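Local coordinates for protein Baccell_00875 (Bacteroides cellulosilyticus DSM 14838, PDB 5NO8) that probably cleaves the bond between terminal L-rhamnose and D-glucuronic acid as a polysaccharide lyase, removing the rhamnose caps of arabinogalactan proteins, at residues A[384-395]-A[597-605]; A[605-613]-A[657-665]. All coordinates share one frame; numbering follows the deposited sequence.

Contact 1: residues A[384-395]-A[597-605]; sequences CNPVDRDEGAER and GHWFGKREL
Arg-389 reaches the carbonyls of 598-601 and gives most of the direct hydrogen bonds. Its NH2 donates to Gly-601 O at 2.8 Å and also to His-598 O at 3.0 Å; both oxygens lie close to the guanidinium plane, so the pair fixes how the flat group is turned. The chain is straight from CG to NE (chi3 178°), which carries the group out to those carbonyls. Another bond joins the start of the loop to the turn: Cys-384 N donates to Glu-604 OE2 at 3.0 Å from above the carboxylate plane.

By charge, Glu-604 OE2 sits over one guanidinium face, 4.1 Å from Arg-389 NH2, close enough for attraction although no N-H points at it. A leucine in place of Arg-389 would probably leave the carbonyls of His-598 and Gly-601 without this donor and Glu-604 without its nearby positive charge.

The rings are met differently. Cys-384 SG stands over the His-598 ring, 3.9 Å from its centroid, a sulfur-aromatic contact. Asp-388 CB makes a CH-pi contact over the face of Phe-600, 4.1 Å from the ring centroid, while its OD1 pairs with Arg-445. Asn-385 CB comes to the edge of the Trp-599 ring, 3.9 Å from CE3; its ND2 donates to Asp-388 OD2, which fixes the amide's rotation.

The result is a junction in the largely helical part of the chain: the loop leading into helix 396-409, with an Asx turn at Asp-390, meets a short helix and its following turn, with Arg-389 on the carbonyls of His-598 and Gly-601.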
loop_
_atom_site.group_PDB
_atom_site.type_symbol
_atom_site.label_atom_id
_atom_site.label_comp_id
_atom_site.label_asym_id
_atom_site.label_seq_id
_atom_site.Cartn_x
_atom_site.Cartn_y
_atom_site.Cartn_z
ATOM N N CYS A 384 -10.101 19.511 -3.907
ATOM C CA CYS A 384 -10.535 19.039 -2.581
ATOM C C CYS A 384 -9.628 19.465 -1.403
ATOM O O CYS A 384 -10.090 19.435 -0.260
ATOM C CB CYS A 384 -10.682 17.513 -2.574
ATOM S SG CYS A 384 -9.088 16.649 -2.614
ATOM N N ASN A 385 -8.356 19.822 -1.664
ATOM C CA ASN A 385 -7.430 20.298 -0.601
ATOM C C ASN A 385 -6.185 21.015 -1.186
ATOM O O ASN A 385 -5.125 20.388 -1.371
ATOM C CB ASN A 385 -7.013 19.130 0.331
ATOM C CG ASN A 385 -6.644 19.596 1.737
ATOM O OD1 ASN A 385 -7.355 20.398 2.349
ATOM N ND2 ASN A 385 -5.537 19.079 2.262
ATOM N N PRO A 386 -6.308 22.337 -1.478
ATOM C CA PRO A 386 -5.224 23.124 -2.089
ATOM C C PRO A 386 -3.836 22.929 -1.470
ATOM O O PRO A 386 -2.850 22.855 -2.209
ATOM C CB PRO A 386 -5.689 24.567 -1.888
ATOM C CG PRO A 386 -7.174 24.474 -1.941
ATOM C CD PRO A 386 -7.529 23.158 -1.303
ATOM N N VAL A 387 -3.760 22.842 -0.142
ATOM C CA VAL A 387 -2.465 22.791 0.553
ATOM C C VAL A 387 -1.635 21.552 0.132
ATOM O O VAL A 387 -0.403 21.597 0.116
ATOM C CB VAL A 387 -2.640 22.892 2.093
ATOM C CG1 VAL A 387 -3.271 21.629 2.680
ATOM C CG2 VAL A 387 -1.316 23.201 2.780
ATOM N N ASP A 388 -2.310 20.470 -0.248
ATOM C CA ASP A 388 -1.616 19.257 -0.680
ATOM C C ASP A 388 -1.183 19.270 -2.155
ATOM O O ASP A 388 -0.606 18.284 -2.631
ATOM C CB ASP A 388 -2.435 18.009 -0.340
ATOM C CG ASP A 388 -2.478 17.719 1.167
ATOM O OD1 ASP A 388 -1.428 17.812 1.843
ATOM O OD2 ASP A 388 -3.581 17.407 1.679
ATOM N N ARG A 389 -1.431 20.374 -2.864
ATOM C CA ARG A 389 -0.979 20.549 -4.240
ATOM C C ARG A 389 -0.146 21.834 -4.362
ATOM O O ARG A 389 -0.019 22.402 -5.457
ATOM C CB ARG A 389 -2.186 20.577 -5.184
ATOM C CG ARG A 389 -2.997 19.279 -5.178
ATOM C CD ARG A 389 -4.456 19.471 -5.593
ATOM N NE ARG A 389 -5.135 18.174 -5.605
ATOM C CZ ARG A 389 -5.579 17.523 -4.528
ATOM N NH1 ARG A 389 -5.468 18.061 -3.302
ATOM N NH2 ARG A 389 -6.151 16.314 -4.670
ATOM N N ASP A 390 0.452 22.256 -3.246
ATOM C CA ASP A 390 1.169 23.516 -3.214
ATOM C C ASP A 390 2.658 23.298 -3.491
ATOM O O ASP A 390 3.078 22.187 -3.829
ATOM C CB ASP A 390 0.837 24.309 -1.910
ATOM C CG ASP A 390 1.535 23.797 -0.648
ATOM O OD1 ASP A 390 2.384 22.866 -0.636
ATOM O OD2 ASP A 390 1.188 24.362 0.423
ATOM N N GLU A 391 3.433 24.366 -3.357
ATOM C CA GLU A 391 4.814 24.441 -3.826
ATOM C C GLU A 391 5.872 24.029 -2.792
ATOM O O GLU A 391 7.080 24.172 -3.043
ATOM C CB GLU A 391 5.073 25.874 -4.364
ATOM C CG GLU A 391 4.940 26.990 -3.331
ATOM C CD GLU A 391 3.561 27.638 -3.266
ATOM O OE1 GLU A 391 2.521 26.944 -3.472
ATOM O OE2 GLU A 391 3.516 28.866 -2.973
ATOM N N GLY A 392 5.446 23.511 -1.635
ATOM C CA GLY A 392 6.361 23.073 -0.588
ATOM C C GLY A 392 5.957 21.714 -0.051
ATOM O O GLY A 392 5.461 20.858 -0.810
ATOM N N ALA A 393 6.145 21.523 1.254
ATOM C CA ALA A 393 5.763 20.296 1.954
ATOM C C ALA A 393 6.380 19.061 1.275
ATOM O O ALA A 393 7.596 19.023 1.072
ATOM C CB ALA A 393 4.240 20.192 2.080
ATOM N N GLU A 394 5.569 18.085 0.872
ATOM C CA GLU A 394 6.119 16.853 0.324
ATOM C C GLU A 394 6.862 17.061 -1.000
ATOM O O GLU A 394 7.603 16.164 -1.415
ATOM C CB GLU A 394 5.007 15.820 0.072
ATOM C CG GLU A 394 4.483 15.097 1.287
ATOM C CD GLU A 394 3.385 15.824 2.047
ATOM O OE1 GLU A 394 3.133 17.045 1.830
ATOM O OE2 GLU A 394 2.762 15.139 2.887
ATOM N N ARG A 395 6.625 18.178 -1.687
ATOM C CA ARG A 395 7.350 18.494 -2.944
ATOM C C ARG A 395 8.858 18.721 -2.739
ATOM O O ARG A 395 9.622 18.662 -3.710
ATOM C CB ARG A 395 6.740 19.690 -3.677
ATOM C CG ARG A 395 5.582 19.406 -4.632
ATOM C CD ARG A 395 4.399 18.719 -3.985
ATOM N NE ARG A 395 3.763 19.572 -2.976
ATOM C CZ ARG A 395 2.850 19.156 -2.102
ATOM N NH1 ARG A 395 2.424 17.883 -2.107
ATOM N NH2 ARG A 395 2.353 20.017 -1.209
ATOM N N GLY A 597 -4.673 9.125 -2.962
ATOM C CA GLY A 597 -5.312 9.516 -4.207
ATOM C C GLY A 597 -6.292 10.661 -4.049
ATOM O O GLY A 597 -6.467 11.466 -4.967
ATOM N N HIS A 598 -6.938 10.726 -2.886
ATOM C CA HIS A 598 -7.880 11.797 -2.613
ATOM C C HIS A 598 -7.152 13.129 -2.373
ATOM O O HIS A 598 -7.455 14.138 -3.010
ATOM C CB HIS A 598 -8.763 11.501 -1.394
ATOM C CG HIS A 598 -9.762 12.586 -1.139
ATOM N ND1 HIS A 598 -10.889 12.756 -1.917
ATOM C CD2 HIS A 598 -9.753 13.619 -0.257
ATOM C CE1 HIS A 598 -11.550 13.827 -1.501
ATOM N NE2 HIS A 598 -10.882 14.367 -0.493
ATOM N N TRP A 599 -6.217 13.108 -1.440
ATOM C CA TRP A 599 -5.571 14.342 -0.950
ATOM C C TRP A 599 -4.549 14.905 -1.935
ATOM O O TRP A 599 -4.332 16.109 -1.960
ATOM C CB TRP A 599 -4.895 14.099 0.398
ATOM C CG TRP A 599 -5.823 13.564 1.429
ATOM C CD1 TRP A 599 -5.845 12.290 1.940
ATOM C CD2 TRP A 599 -6.881 14.278 2.074
ATOM N NE1 TRP A 599 -6.863 12.167 2.852
ATOM C CE2 TRP A 599 -7.509 13.371 2.967
ATOM C CE3 TRP A 599 -7.358 15.600 1.990
ATOM C CZ2 TRP A 599 -8.609 13.740 3.772
ATOM C CZ3 TRP A 599 -8.456 15.974 2.791
ATOM C CH2 TRP A 599 -9.070 15.038 3.668
ATOM N N PHE A 600 -3.920 14.035 -2.726
ATOM C CA PHE A 600 -2.809 14.433 -3.614
ATOM C C PHE A 600 -3.069 14.325 -5.112
ATOM O O PHE A 600 -2.409 15.000 -5.899
ATOM C CB PHE A 600 -1.567 13.639 -3.221
ATOM C CG PHE A 600 -1.078 13.964 -1.844
ATOM C CD1 PHE A 600 -1.578 13.303 -0.734
ATOM C CD2 PHE A 600 -0.150 14.981 -1.644
ATOM C CE1 PHE A 600 -1.143 13.624 0.539
ATOM C CE2 PHE A 600 0.285 15.301 -0.375
ATOM C CZ PHE A 600 -0.225 14.636 0.722
ATOM N N GLY A 601 -4.044 13.520 -5.523
ATOM C CA GLY A 601 -4.234 13.214 -6.936
ATOM C C GLY A 601 -5.189 14.140 -7.639
ATOM O O GLY A 601 -6.029 14.800 -6.995
ATOM N N LYS A 602 -5.088 14.169 -8.961
ATOM C CA LYS A 602 -6.054 14.853 -9.799
ATOM C C LYS A 602 -7.468 14.265 -9.694
ATOM O O LYS A 602 -8.452 15.009 -9.712
ATOM C CB LYS A 602 -5.651 14.789 -11.273
ATOM C CG LYS A 602 -6.481 15.743 -12.129
ATOM C CD LYS A 602 -5.939 15.824 -13.539
ATOM C CE LYS A 602 -6.585 16.937 -14.341
ATOM N NZ LYS A 602 -6.266 16.759 -15.786
ATOM N N ARG A 603 -7.568 12.938 -9.627
ATOM C CA ARG A 603 -8.881 12.262 -9.647
ATOM C C ARG A 603 -9.574 12.234 -8.283
ATOM O O ARG A 603 -10.755 11.831 -8.202
ATOM C CB ARG A 603 -8.723 10.840 -10.161
ATOM C CG ARG A 603 -8.221 10.743 -11.592
ATOM C CD ARG A 603 -9.188 11.267 -12.632
ATOM N NE ARG A 603 -8.572 11.110 -13.956
ATOM C CZ ARG A 603 -8.453 9.956 -14.628
ATOM N NH1 ARG A 603 -8.954 8.806 -14.146
ATOM N NH2 ARG A 603 -7.846 9.955 -15.812
ATOM N N GLU A 604 -8.825 12.589 -7.228
ATOM C CA GLU A 604 -9.343 12.763 -5.862
ATOM C C GLU A 604 -10.082 11.520 -5.338
ATOM O O GLU A 604 -11.078 11.623 -4.630
ATOM C CB GLU A 604 -10.223 14.023 -5.791
ATOM C CG GLU A 604 -9.457 15.283 -6.204
ATOM C CD GLU A 604 -10.271 16.564 -6.067
ATOM O OE1 GLU A 604 -11.482 16.488 -5.769
ATOM O OE2 GLU A 604 -9.685 17.656 -6.258
ATOM N N LEU A 605 -9.591 10.342 -5.705
ATOM C CA LEU A 605 -10.235 9.080 -5.301
ATOM C C LEU A 605 -9.628 8.515 -4.026
ATOM O O LEU A 605 -8.453 8.121 -4.019
ATOM C CB LEU A 605 -10.088 8.027 -6.398
ATOM C CG LEU A 605 -11.220 7.739 -7.361
ATOM C CD1 LEU A 605 -10.830 6.555 -8.242
ATOM C CD2 LEU A 605 -12.498 7.408 -6.611
#

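Contact 2: residues A[605-613]-A[657-665]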
loop_
_atom_site.group_PDB
_atom_site.type_symbol
_atom_site.label_atom_id
_atom_site.label_comp_id
_atom_site.label_asym_id
_atom_site.label_seq_id
_atom_site.Cartn_x
_atom_site.Cartn_y
_atom_site.Cartn_z
ATOM N N LEU A 605 -9.591 10.342 -5.705
ATOM C CA LEU A 605 -10.235 9.080 -5.301
ATOM C C LEU A 605 -9.628 8.515 -4.026
ATOM O O LEU A 605 -8.453 8.121 -4.019
ATOM C CB LEU A 605 -10.088 8.027 -6.398
ATOM C CG LEU A 605 -11.220 7.739 -7.361
ATOM C CD1 LEU A 605 -10.830 6.555 -8.242
ATOM C CD2 LEU A 605 -12.498 7.408 -6.611
ATOM N N PHE A 606 -10.418 8.433 -2.957
ATOM C CA PHE A 606 -10.083 7.562 -1.849
ATOM C C PHE A 606 -10.033 6.133 -2.383
ATOM O O PHE A 606 -10.643 5.822 -3.399
ATOM C CB PHE A 606 -11.131 7.620 -0.734
ATOM C CG PHE A 606 -11.027 8.827 0.144
ATOM C CD1 PHE A 606 -10.028 8.913 1.084
ATOM C CD2 PHE A 606 -11.942 9.879 0.024
ATOM C CE1 PHE A 606 -9.917 10.025 1.913
ATOM C CE2 PHE A 606 -11.851 10.985 0.853
ATOM C CZ PHE A 606 -10.829 11.063 1.795
ATOM N N GLY A 607 -9.311 5.287 -1.685
ATOM C CA GLY A 607 -9.221 3.873 -2.001
ATOM C C GLY A 607 -7.791 3.390 -2.106
ATOM O O GLY A 607 -6.841 4.196 -2.168
ATOM N N ASP A 608 -7.632 2.072 -2.159
ATOM C CA ASP A 608 -6.310 1.427 -2.067
ATOM C C ASP A 608 -5.357 1.949 -3.131
ATOM O O ASP A 608 -5.685 1.911 -4.308
ATOM C CB ASP A 608 -6.392 -0.081 -2.258
ATOM C CG ASP A 608 -7.205 -0.792 -1.176
ATOM O OD1 ASP A 608 -7.637 -0.142 -0.217
ATOM O OD2 ASP A 608 -7.403 -2.004 -1.329
ATOM N N THR A 609 -4.199 2.438 -2.694
ATOM C CA THR A 609 -3.153 2.935 -3.570
ATOM C C THR A 609 -2.034 1.921 -3.396
ATOM O O THR A 609 -1.469 1.774 -2.294
ATOM C CB THR A 609 -2.652 4.318 -3.092
ATOM O OG1 THR A 609 -2.314 4.209 -1.697
ATOM C CG2 THR A 609 -3.700 5.319 -3.236
ATOM N N PHE A 610 -1.751 1.165 -4.451
ATOM C CA PHE A 610 -0.743 0.134 -4.409
ATOM C C PHE A 610 0.095 0.197 -5.683
ATOM O O PHE A 610 -0.376 -0.249 -6.722
ATOM C CB PHE A 610 -1.389 -1.234 -4.357
ATOM C CG PHE A 610 -1.872 -1.669 -3.011
ATOM C CD1 PHE A 610 -0.985 -1.918 -1.971
ATOM C CD2 PHE A 610 -3.213 -2.012 -2.828
ATOM C CE1 PHE A 610 -1.424 -2.436 -0.762
ATOM C CE2 PHE A 610 -3.661 -2.493 -1.614
ATOM C CZ PHE A 610 -2.775 -2.710 -0.580
ATOM N N PRO A 611 1.313 0.734 -5.650
ATOM C CA PRO A 611 1.962 1.296 -4.488
ATOM C C PRO A 611 1.648 2.751 -4.318
ATOM O O PRO A 611 1.224 3.439 -5.268
ATOM C CB PRO A 611 3.446 1.076 -4.797
ATOM C CG PRO A 611 3.527 1.181 -6.274
ATOM C CD PRO A 611 2.200 0.745 -6.828
ATOM N N HIS A 612 1.741 3.186 -3.062
ATOM C CA HIS A 612 1.916 4.559 -2.760
ATOM C C HIS A 612 3.341 4.694 -2.260
ATOM O O HIS A 612 3.812 3.895 -1.492
ATOM C CB HIS A 612 0.958 5.027 -1.693
ATOM C CG HIS A 612 1.104 6.471 -1.388
ATOM N ND1 HIS A 612 1.836 6.928 -0.320
ATOM C CD2 HIS A 612 0.702 7.568 -2.073
ATOM C CE1 HIS A 612 1.819 8.250 -0.324
ATOM N NE2 HIS A 612 1.131 8.658 -1.374
ATOM N N TYR A 613 3.986 5.775 -2.642
ATOM C CA TYR A 613 5.425 5.954 -2.390
ATOM C C TYR A 613 5.857 5.900 -0.921
ATOM O O TYR A 613 6.991 5.519 -0.640
ATOM C CB TYR A 613 5.912 7.242 -3.030
ATOM C CG TYR A 613 5.491 8.474 -2.300
ATOM C CD1 TYR A 613 6.289 8.990 -1.294
ATOM C CD2 TYR A 613 4.333 9.143 -2.623
ATOM C CE1 TYR A 613 5.955 10.136 -0.635
ATOM C CE2 TYR A 613 3.978 10.301 -1.947
ATOM C CZ TYR A 613 4.792 10.769 -0.932
ATOM O OH TYR A 613 4.510 11.925 -0.238
ATOM N N CYS A 657 1.515 10.107 -8.781
ATOM C CA CYS A 657 1.417 10.177 -7.324
ATOM C C CYS A 657 0.751 8.981 -6.659
ATOM O O CYS A 657 0.886 8.835 -5.451
ATOM C CB CYS A 657 0.729 11.478 -6.880
ATOM S SG CYS A 657 -1.002 11.576 -7.292
ATOM N N ALA A 658 0.058 8.126 -7.423
ATOM C CA ALA A 658 -0.600 6.940 -6.852
ATOM C C ALA A 658 -1.176 6.031 -7.937
ATOM O O ALA A 658 -1.682 6.523 -8.936
ATOM C CB ALA A 658 -1.747 7.374 -5.938
ATOM N N TYR A 659 -1.080 4.724 -7.718
ATOM C CA TYR A 659 -1.777 3.761 -8.526
ATOM C C TYR A 659 -3.038 3.359 -7.743
ATOM O O TYR A 659 -2.944 2.731 -6.704
ATOM C CB TYR A 659 -0.946 2.515 -8.819
ATOM C CG TYR A 659 -1.680 1.568 -9.737
ATOM C CD1 TYR A 659 -1.834 1.872 -11.094
ATOM C CD2 TYR A 659 -2.325 0.437 -9.243
ATOM C CE1 TYR A 659 -2.562 1.051 -11.953
ATOM C CE2 TYR A 659 -3.054 -0.390 -10.092
ATOM C CZ TYR A 659 -3.165 -0.082 -11.451
ATOM O OH TYR A 659 -3.869 -0.913 -12.296
ATOM N N MET A 660 -4.199 3.681 -8.289
ATOM C CA MET A 660 -5.486 3.324 -7.686
ATOM C C MET A 660 -5.775 1.874 -8.081
ATOM O O MET A 660 -6.067 1.588 -9.232
ATOM C CB MET A 660 -6.603 4.276 -8.156
ATOM C CG MET A 660 -6.327 5.759 -7.936
ATOM S SD MET A 660 -5.936 6.121 -6.230
ATOM C CE MET A 660 -7.307 5.405 -5.331
ATOM N N TYR A 661 -5.702 0.970 -7.111
ATOM C CA TYR A 661 -5.566 -0.461 -7.370
ATOM C C TYR A 661 -6.864 -1.278 -7.616
ATOM O O TYR A 661 -6.880 -2.125 -8.517
ATOM C CB TYR A 661 -4.712 -1.113 -6.272
ATOM C CG TYR A 661 -4.384 -2.545 -6.550
ATOM C CD1 TYR A 661 -3.296 -2.893 -7.355
ATOM C CD2 TYR A 661 -5.177 -3.574 -6.052
ATOM C CE1 TYR A 661 -3.031 -4.220 -7.650
ATOM C CE2 TYR A 661 -4.904 -4.903 -6.334
ATOM C CZ TYR A 661 -3.830 -5.212 -7.131
ATOM O OH TYR A 661 -3.575 -6.512 -7.417
ATOM N N PRO A 662 -7.904 -1.077 -6.792
ATOM C CA PRO A 662 -9.085 -1.939 -6.962
ATOM C C PRO A 662 -9.752 -1.802 -8.318
ATOM O O PRO A 662 -9.530 -0.827 -9.022
ATOM C CB PRO A 662 -10.040 -1.472 -5.860
ATOM C CG PRO A 662 -9.176 -0.770 -4.876
ATOM C CD PRO A 662 -8.094 -0.120 -5.693
ATOM N N TYR A 663 -10.611 -2.753 -8.640
ATOM C CA TYR A 663 -11.347 -2.740 -9.884
ATOM C C TYR A 663 -12.167 -1.466 -10.004
ATOM O O TYR A 663 -12.135 -0.783 -11.028
ATOM C CB TYR A 663 -12.237 -3.987 -9.933
ATOM C CG TYR A 663 -13.229 -4.050 -11.082
ATOM C CD1 TYR A 663 -12.815 -3.967 -12.394
ATOM C CD2 TYR A 663 -14.561 -4.293 -10.830
ATOM C CE1 TYR A 663 -13.717 -4.048 -13.447
ATOM C CE2 TYR A 663 -15.496 -4.358 -11.845
ATOM C CZ TYR A 663 -15.081 -4.245 -13.158
ATOM O OH TYR A 663 -16.040 -4.310 -14.153
ATOM N N LYS A 664 -12.936 -1.193 -8.958
ATOM C CA LYS A 664 -13.743 0.012 -8.841
ATOM C C LYS A 664 -13.791 0.458 -7.401
ATOM O O LYS A 664 -13.549 -0.320 -6.468
ATOM C CB LYS A 664 -15.178 -0.227 -9.322
ATOM C CG LYS A 664 -15.294 -0.517 -10.811
ATOM C CD LYS A 664 -16.698 -0.866 -11.250
ATOM C CE LYS A 664 -16.752 -0.996 -12.766
ATOM N NZ LYS A 664 -18.093 -1.366 -13.283
ATOM N N ILE A 665 -14.075 1.738 -7.243
ATOM C CA ILE A 665 -14.282 2.349 -5.941
ATOM C C ILE A 665 -15.595 3.104 -6.016
ATOM O O ILE A 665 -15.749 4.072 -6.794
ATOM C CB ILE A 665 -13.118 3.295 -5.599
ATOM C CG1 ILE A 665 -11.793 2.509 -5.526
ATOM C CG2 ILE A 665 -13.403 4.019 -4.280
ATOM C CD1 ILE A 665 -10.584 3.339 -5.877
HETATM O O HOH W 1 0.463 10.754 -3.238
HETATM O O HOH W 2 2.773 7.024 -4.945
#
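Met-660 and Thr-609 face each other as a single antiparallel bridge, a non-hydrogen-bonded pair that lays the loop 605-613 along 659-660, the outermost strand of a four-stranded sheet. The flanking bonds are Phe-610 N to Tyr-659 O and Tyr-661 N to Asp-608 O, the latter 3.0 Å long and almost straight at 176°.

Met-660 has the most surface buried. Its CB leaves pointing away from the loop, but bends at chi2 and chi3, both near -55°, swing the methyl back over it. CE then lies 3.2 Å from Leu-605 O and 3.4 Å from Gly-607 O, and SD runs alongside Thr-609, 3.8 Å from CG2.

Leu-605 comes next. Its CD1 meets Ile-665 CD1 tip to tip at 4.0 Å, and Phe-672 of strand 672-677 touches both Leu-605 and Met-660. At Gly-607 a CB would collide with Ile-665 CD1, and the backbone angles would in any case press it against the preceding carbonyl.

Phe-610 carries the other end. Its edge is turned to the face of Tyr-661 in a T-shaped stack, centroids 5.6 Å apart and planes at 83°; Tyr-200 of strand 199-203 touches both side chains. Beyond it a cis peptide bond leads into Pro-611, whose ring packs on Tyr-659 CB. The buried carbonyl of Phe-610 finds no polar partner, having the flank of the Tyr-659 side chain beside it instead.

Past Pro-611 water takes over from direct bonding: one molecule accepts from Tyr-613 N at 2.9 Å and donates to Cys-657 O at 2.7 Å.

In the fold
The two contacts follow in series along the chain and share Leu-605, their centres about 14 Å apart. They touch directly: the Phe-606 ring stacks on His-598, with CE2 only 3.3 Å from His-598 CG, and Gly-601 CA lies 3.6 Å from Cys-657 SG. Glu-394 CG also packs against Tyr-613 OH at 3.5 Å; Asp-679 touches Glu-394 and Phe-600 and is hydrogen-bonded to that tyrosine's OH. A bound glycerol, probably from the crystallisation liquor, lies about 4 Å from the Phe-600 side chain in contact 1, and one lies about 5 Å from that of His-612 in contact 2; such molecules often mark pockets, but do not identify the active site.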